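Local coordinates for cytochrome c (Pseudomonas aeruginosa, PDB 6RTE), which catalyses the oxidation of dihydro-heme d1 to heme d1 in heme d1 biosynthesis, as the dehydrogenase NirN, and carries a heme c, at residues L149-E154 against Y205-L210. Sequence-based numbering, arbitrary orientation.
Sequences LFVVVE and YDLYNL
Two neighbouring blades of the eight-bladed beta-propeller meet here, where L207 of one blade packs against L149 and V151 of its neighbour. The contact is small, buried and wholly apolar. No hydrogen bond joins the two segments. L149 reaches across with CD1, which lies 4.4 Å from CB of L207. Its CD1 is anti to CA (chi2 176°), and this extended shape carries the methyl out to its partner. One branch of L207 serves V151: CD2 of L207 sits 4.4 Å from CG2 of V151. The same CD2 is also 4.4 Å from CD1 of L149, and thus faces both residues. These are loose van der Waals distances between methyl and methylene groups.

The turn that presents L207 is held by D206. Its OD1 accepts from the backbone N of Y208 at 3.0 Å, which makes an Asx turn. That bond is bent, with an N-H...O angle of 131°, and comes from above the carboxylate plane. OD2 of D206 takes ND2 of N209 at 2.8 Å on its syn side, though tilted out of the carboxylate plane, in a straighter bond (168°). R191 adds a salt bridge to OD2, so that oxygen has two partners.

L207 follows strand 201-206, in the turn that leads to strand 211-217. It also touches I162 of strand 159-164, while V151 touches V160 of that strand and F195 of strand 192-197. Strand 150-154 lies between strands 159-164 and 491-496, so its blade joins N-terminal and C-terminal parts of the propeller and closes the ring.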
ATOM      1  N   LEU A 149       6.733  -3.559 -18.048  1.00 33.37           N
ATOM      2  CA  LEU A 149       7.541  -3.836 -16.867  1.00 34.03           C
ATOM      3  C   LEU A 149       6.670  -4.093 -15.644  1.00 32.77           C
ATOM      4  O   LEU A 149       5.647  -3.430 -15.435  1.00 30.08           O
ATOM      5  CB  LEU A 149       8.464  -2.656 -16.558  1.00 32.51           C
ATOM      6  CG  LEU A 149       9.553  -2.312 -17.574  1.00 32.46           C
ATOM      7  CD1 LEU A 149      10.280  -1.052 -17.112  1.00 32.31           C
ATOM      8  CD2 LEU A 149      10.512  -3.475 -17.753  1.00 33.07           C
ATOM      9  N   PHE A 150       7.111  -5.025 -14.804  1.00 33.30           N
ATOM     10  CA  PHE A 150       6.545  -5.190 -13.473  1.00 31.94           C
ATOM     11  C   PHE A 150       7.502  -4.631 -12.429  1.00 31.30           C
ATOM     12  O   PHE A 150       8.707  -4.896 -12.476  1.00 32.42           O
ATOM     13  CB  PHE A 150       6.275  -6.660 -13.156  1.00 33.09           C
ATOM     14  CG  PHE A 150       5.134  -7.248 -13.917  1.00 34.15           C
ATOM     15  CD1 PHE A 150       3.855  -7.232 -13.383  1.00 34.50           C
ATOM     16  CD2 PHE A 150       5.343  -7.848 -15.148  1.00 35.73           C
ATOM     17  CE1 PHE A 150       2.803  -7.799 -14.071  1.00 35.45           C
ATOM     18  CE2 PHE A 150       4.292  -8.407 -15.847  1.00 37.29           C
ATOM     19  CZ  PHE A 150       3.017  -8.379 -15.304  1.00 36.51           C
ATOM     20  N   VAL A 151       6.960  -3.877 -11.488  1.00 29.59           N
ATOM     21  CA  VAL A 151       7.670  -3.542 -10.260  1.00 28.85           C
ATOM     22  C   VAL A 151       7.257  -4.574  -9.215  1.00 29.54           C
ATOM     23  O   VAL A 151       6.072  -4.687  -8.875  1.00 29.51           O
ATOM     24  CB  VAL A 151       7.346  -2.110  -9.806  1.00 27.05           C
ATOM     25  CG1 VAL A 151       8.034  -1.771  -8.482  1.00 25.51           C
ATOM     26  CG2 VAL A 151       7.763  -1.113 -10.882  1.00 27.33           C
ATOM     27  N   VAL A 152       8.221  -5.342  -8.722  1.00 29.93           N
ATOM     28  CA  VAL A 152       7.953  -6.454  -7.806  1.00 30.47           C
ATOM     29  C   VAL A 152       8.549  -6.124  -6.450  1.00 30.18           C
ATOM     30  O   VAL A 152       9.757  -5.881  -6.335  1.00 31.39           O
ATOM     31  CB  VAL A 152       8.513  -7.781  -8.338  1.00 32.86           C
ATOM     32  CG1 VAL A 152       8.162  -8.918  -7.371  1.00 35.31           C
ATOM     33  CG2 VAL A 152       7.968  -8.063  -9.698  1.00 32.32           C
ATOM     34  N   VAL A 153       7.706  -6.124  -5.424  1.00 29.37           N
ATOM     35  CA  VAL A 153       8.132  -5.819  -4.059  1.00 31.16           C
ATOM     36  C   VAL A 153       8.533  -7.130  -3.387  1.00 34.29           C
ATOM     37  O   VAL A 153       7.717  -8.051  -3.252  1.00 34.87           O
ATOM     38  CB  VAL A 153       7.022  -5.096  -3.287  1.00 32.39           C
ATOM     39  CG1 VAL A 153       7.440  -4.833  -1.849  1.00 34.81           C
ATOM     40  CG2 VAL A 153       6.685  -3.754  -3.964  1.00 30.35           C
ATOM     41  N   GLU A 154       9.810  -7.238  -3.020  1.00 36.63           N
ATOM     42  CA  GLU A 154      10.327  -8.422  -2.322  1.00 39.66           C
ATOM     43  C   GLU A 154      10.401  -8.066  -0.837  1.00 37.26           C
ATOM     44  O   GLU A 154      11.413  -7.557  -0.349  1.00 36.02           O
ATOM     45  CB  GLU A 154      11.683  -8.837  -2.876  1.00 43.53           C
ATOM     46  CG  GLU A 154      11.648  -9.299  -4.323  1.00 44.99           C
ATOM     47  CD  GLU A 154      13.032  -9.618  -4.860  1.00 45.21           C
ATOM     48  OE1 GLU A 154      13.629  -8.758  -5.558  1.00 44.69           O
ATOM     49  OE2 GLU A 154      13.523 -10.727  -4.578  1.00 45.30           O
ATOM     50  N   TYR A 205      12.225   6.530  -8.242  1.00 21.93           N
ATOM     51  CA  TYR A 205      13.053   5.643  -9.047  1.00 23.46           C
ATOM     52  C   TYR A 205      12.737   5.860 -10.516  1.00 24.34           C
ATOM     53  O   TYR A 205      11.567   5.868 -10.905  1.00 22.90           O
ATOM     54  CB  TYR A 205      12.805   4.183  -8.659  1.00 23.79           C
ATOM     55  CG  TYR A 205      13.746   3.187  -9.288  1.00 25.33           C
ATOM     56  CD1 TYR A 205      14.982   2.925  -8.721  1.00 26.60           C
ATOM     57  CD2 TYR A 205      13.385   2.487 -10.430  1.00 25.00           C
ATOM     58  CE1 TYR A 205      15.846   1.997  -9.280  1.00 27.43           C
ATOM     59  CE2 TYR A 205      14.250   1.556 -11.001  1.00 25.32           C
ATOM     60  CZ  TYR A 205      15.472   1.322 -10.416  1.00 26.74           C
ATOM     61  OH  TYR A 205      16.324   0.413 -10.955  1.00 27.66           O
ATOM     62  N   ASP A 206      13.780   6.023 -11.325  1.00 26.57           N
ATOM     63  CA  ASP A 206      13.658   6.247 -12.760  1.00 26.47           C
ATOM     64  C   ASP A 206      13.795   4.906 -13.470  1.00 26.86           C
ATOM     65  O   ASP A 206      14.892   4.348 -13.551  1.00 27.18           O
ATOM     66  CB  ASP A 206      14.725   7.228 -13.233  1.00 28.05           C
ATOM     67  CG  ASP A 206      14.688   7.459 -14.742  1.00 28.28           C
ATOM     68  OD1 ASP A 206      13.784   6.930 -15.426  1.00 27.62           O
ATOM     69  OD2 ASP A 206      15.583   8.171 -15.232  1.00 28.62           O
ATOM     70  N   LEU A 207      12.676   4.381 -13.981  1.00 26.31           N
ATOM     71  CA  LEU A 207      12.714   3.069 -14.623  1.00 27.47           C
ATOM     72  C   LEU A 207      13.555   3.083 -15.886  1.00 26.69           C
ATOM     73  O   LEU A 207      14.196   2.071 -16.212  1.00 28.59           O
ATOM     74  CB  LEU A 207      11.297   2.590 -14.939  1.00 28.58           C
ATOM     75  CG  LEU A 207      10.437   2.182 -13.738  1.00 27.69           C
ATOM     76  CD1 LEU A 207       8.967   2.082 -14.137  1.00 27.44           C
ATOM     77  CD2 LEU A 207      10.933   0.865 -13.149  1.00 28.44           C
ATOM     78  N   TYR A 208      13.579   4.204 -16.617  1.00 25.58           N
ATOM     79  CA  TYR A 208      14.348   4.235 -17.857  1.00 26.27           C
ATOM     80  C   TYR A 208      15.846   4.099 -17.597  1.00 26.53           C
ATOM     81  O   TYR A 208      16.558   3.442 -18.365  1.00 28.18           O
ATOM     82  CB  TYR A 208      14.096   5.525 -18.641  1.00 27.13           C
ATOM     83  CG  TYR A 208      12.744   5.624 -19.295  1.00 29.20           C
ATOM     84  CD1 TYR A 208      11.766   4.667 -19.074  1.00 29.35           C
ATOM     85  CD2 TYR A 208      12.444   6.693 -20.131  1.00 33.28           C
ATOM     86  CE1 TYR A 208      10.518   4.774 -19.649  1.00 32.55           C
ATOM     87  CE2 TYR A 208      11.199   6.805 -20.721  1.00 35.96           C
ATOM     88  CZ  TYR A 208      10.242   5.840 -20.478  1.00 36.77           C
ATOM     89  OH  TYR A 208       9.004   5.938 -21.057  1.00 39.72           O
ATOM     90  N   ASN A 209      16.347   4.731 -16.550  1.00 26.70           N
ATOM     91  CA  ASN A 209      17.777   4.672 -16.256  1.00 29.08           C
ATOM     92  C   ASN A 209      18.115   3.704 -15.137  1.00 30.50           C
ATOM     93  O   ASN A 209      19.295   3.536 -14.820  1.00 31.38           O
ATOM     94  CB  ASN A 209      18.295   6.070 -15.920  1.00 29.57           C
ATOM     95  CG  ASN A 209      18.393   6.957 -17.162  1.00 30.22           C
ATOM     96  OD1 ASN A 209      19.324   6.836 -17.944  1.00 31.33           O
ATOM     97  ND2 ASN A 209      17.408   7.827 -17.346  1.00 29.46           N
ATOM     98  N   LEU A 210      17.110   3.039 -14.561  1.00 29.71           N
ATOM     99  CA  LEU A 210      17.298   2.075 -13.484  1.00 30.17           C
ATOM    100  C   LEU A 210      18.142   2.677 -12.362  1.00 29.52           C
ATOM    101  O   LEU A 210      19.144   2.113 -11.920  1.00 29.75           O
ATOM    102  CB  LEU A 210      17.906   0.774 -14.021  1.00 33.31           C
ATOM    103  CG  LEU A 210      17.068   0.135 -15.145  1.00 34.39           C
ATOM    104  CD1 LEU A 210      17.783  -1.063 -15.765  1.00 37.05           C
ATOM    105  CD2 LEU A 210      15.678  -0.279 -14.644  1.00 32.84           C
TER